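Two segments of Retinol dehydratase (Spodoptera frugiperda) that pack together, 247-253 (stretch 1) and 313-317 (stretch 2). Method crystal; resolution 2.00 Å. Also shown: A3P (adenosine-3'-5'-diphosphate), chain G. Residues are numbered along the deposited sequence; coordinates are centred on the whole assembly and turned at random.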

# COMPACT_ATOMS: atom_id res chain seq x y z
N PHE A 247 -0.48 -12.92 6.35
CA PHE A 247 -1.82 -12.70 5.82
C PHE A 247 -2.60 -11.83 6.79
O PHE A 247 -2.62 -12.09 7.99
CB PHE A 247 -2.56 -14.02 5.61
CG PHE A 247 -2.05 -14.83 4.45
CD1 PHE A 247 -1.19 -15.89 4.66
CD2 PHE A 247 -2.43 -14.53 3.15
CE1 PHE A 247 -0.71 -16.65 3.59
CE2 PHE A 247 -1.96 -15.27 2.08
CZ PHE A 247 -1.10 -16.34 2.30
N TYR A 248 -3.25 -10.80 6.26
CA TYR A 248 -4.03 -9.88 7.07
C TYR A 248 -5.05 -10.61 7.95
O TYR A 248 -5.31 -10.22 9.08
CB TYR A 248 -4.75 -8.89 6.17
CG TYR A 248 -5.78 -8.03 6.87
CD1 TYR A 248 -5.39 -6.99 7.72
CD2 TYR A 248 -7.13 -8.26 6.70
CE1 TYR A 248 -6.34 -6.20 8.37
CE2 TYR A 248 -8.09 -7.49 7.34
CZ TYR A 248 -7.69 -6.47 8.17
OH TYR A 248 -8.65 -5.70 8.78
N GLU A 249 -5.62 -11.68 7.41
CA GLU A 249 -6.60 -12.45 8.16
C GLU A 249 -6.02 -13.01 9.46
O GLU A 249 -6.69 -13.01 10.50
CB GLU A 249 -7.15 -13.58 7.29
CG GLU A 249 -8.07 -13.14 6.14
CD GLU A 249 -7.34 -12.47 4.99
OE1 GLU A 249 -6.12 -12.69 4.83
OE2 GLU A 249 -7.99 -11.73 4.23
N ASP A 250 -4.78 -13.49 9.41
CA ASP A 250 -4.16 -14.05 10.61
C ASP A 250 -4.01 -13.02 11.73
O ASP A 250 -3.99 -13.39 12.90
CB ASP A 250 -2.82 -14.69 10.27
CG ASP A 250 -2.99 -15.96 9.44
OD1 ASP A 250 -3.95 -16.72 9.71
OD2 ASP A 250 -2.17 -16.22 8.54
N TYR A 251 -3.91 -11.75 11.36
CA TYR A 251 -3.80 -10.67 12.34
C TYR A 251 -5.08 -10.62 13.18
O TYR A 251 -5.04 -10.35 14.38
CB TYR A 251 -3.64 -9.31 11.64
CG TYR A 251 -2.23 -8.89 11.28
CD1 TYR A 251 -2.02 -7.84 10.38
CD2 TYR A 251 -1.11 -9.49 11.86
CE1 TYR A 251 -0.73 -7.41 10.06
CE2 TYR A 251 0.19 -9.06 11.55
CZ TYR A 251 0.36 -8.02 10.65
OH TYR A 251 1.62 -7.57 10.33
N LEU A 252 -6.21 -10.88 12.52
CA LEU A 252 -7.52 -10.86 13.17
C LEU A 252 -7.82 -12.15 13.93
O LEU A 252 -8.64 -12.16 14.85
CB LEU A 252 -8.61 -10.63 12.12
CG LEU A 252 -8.43 -9.46 11.15
CD1 LEU A 252 -9.64 -9.38 10.23
CD2 LEU A 252 -8.26 -8.17 11.93
N LYS A 253 -7.18 -13.25 13.54
CA LYS A 253 -7.43 -14.51 14.23
C LYS A 253 -6.54 -14.63 15.47
O LYS A 253 -7.02 -15.00 16.55
CB LYS A 253 -7.20 -15.70 13.30
CG LYS A 253 -7.67 -17.02 13.92
CD LYS A 253 -7.13 -18.25 13.18
CE LYS A 253 -7.46 -19.53 13.95
NZ LYS A 253 -6.73 -20.71 13.41
N LYS A 313 -12.93 -0.15 8.50
CA LYS A 313 -13.72 -1.21 9.13
C LYS A 313 -12.91 -2.21 9.95
O LYS A 313 -13.24 -2.48 11.10
CB LYS A 313 -14.50 -1.96 8.05
CG LYS A 313 -16.00 -1.69 8.01
CD LYS A 313 -16.74 -2.56 9.01
CE LYS A 313 -18.25 -2.56 8.76
NZ LYS A 313 -18.88 -1.21 8.97
N GLY A 314 -11.89 -2.80 9.34
CA GLY A 314 -11.05 -3.76 10.04
C GLY A 314 -11.54 -5.20 10.08
O GLY A 314 -11.05 -5.99 10.88
N LYS A 315 -12.48 -5.55 9.22
CA LYS A 315 -13.00 -6.92 9.23
C LYS A 315 -12.51 -7.70 8.03
O LYS A 315 -11.97 -7.15 7.07
CB LYS A 315 -14.53 -6.91 9.20
CG LYS A 315 -15.20 -5.95 10.16
CD LYS A 315 -14.88 -6.27 11.61
CE LYS A 315 -15.65 -5.35 12.55
NZ LYS A 315 -15.28 -5.59 13.97
N ALA A 316 -12.72 -9.01 8.09
CA ALA A 316 -12.36 -9.89 7.00
C ALA A 316 -13.68 -10.52 6.55
O ALA A 316 -14.51 -10.86 7.38
CB ALA A 316 -11.41 -10.96 7.48
N GLY A 317 -13.87 -10.64 5.24
CA GLY A 317 -15.10 -11.23 4.73
C GLY A 317 -16.24 -10.27 4.40
O GLY A 317 -17.32 -10.71 4.01
P1 A3P G . -10.65 -2.04 5.61
O1P A3P G . -10.84 -1.05 4.53
O2P A3P G . -11.21 -1.55 6.89
O3P A3P G . -11.27 -3.32 5.24
P2 A3P G . -3.27 -0.68 4.52
O4P A3P G . -2.68 -0.17 5.77
O5P A3P G . -2.34 -1.60 3.84
O6P A3P G . -3.62 0.47 3.63
O5' A3P G . -4.59 -1.47 4.85
C5' A3P G . -5.70 -0.85 5.49
C4' A3P G . -6.72 -1.90 5.95
O4' A3P G . -6.31 -2.37 7.26
C3' A3P G . -8.11 -1.30 6.15
O3' A3P G . -9.10 -2.31 5.80
C2' A3P G . -8.05 -0.88 7.60
O2' A3P G . -9.27 -0.50 8.24
C1' A3P G . -7.35 -2.08 8.20
N9 A3P G . -6.78 -1.80 9.53
C8 A3P G . -5.99 -0.74 9.94
N7 A3P G . -5.63 -0.77 11.19
C5 A3P G . -6.21 -1.94 11.66
C6 A3P G . -6.22 -2.59 12.95
N6 A3P G . -5.59 -2.10 14.02
N1 A3P G . -6.92 -3.79 13.07
C2 A3P G . -7.58 -4.33 12.00
N3 A3P G . -7.65 -3.80 10.73
C4 A3P G . -6.94 -2.60 10.64

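The first stretch is helical through Asp250 to Lys253, where the backbone bond from Lys253 N to Glu249 O (3.1 Å) has the i to i+4 spacing of an α-helix. The second stretch has no regular structure. It passes the helix with Glu249 nearest Ala316, their CA atoms 6.4 Å apart. At Gly314 phi is positive (84°), and a CB there would be jammed against the carbonyl O of Lys313 and crowded by C2 of the bound A3P, so glycine suits the position. Beside it the backbone binds a phosphate oxygen: Lys313 N and Gly314 N donate hydrogen bonds to A3P O2P at 2.7 and 2.8 Å.

No hydrogen bond joins the two stretches directly. The CA-to-CB bond of Tyr248 points toward the loop, chi1 is in the t well, and its OH lies 3.2 Å from Gly314 O; its hydrogen bond, however, goes from OH to A3P N3 (2.9 Å). A long, rigid side chain ending in a hydroxyl donor thus serves both packing and ligand binding. One helical turn on, Leu252 points toward the loop and supplies the apolar contact, CD1 to Ala316 CB at 3.6 Å. The small methyl of Ala316 also meets the aliphatic part of Glu249, Glu249 CG to Ala316 CB at 4.2 Å, while Glu249 OE2 is hydrogen-bonded elsewhere in the structure. Lys315 directs its CB away, so it contributes mainly backbone.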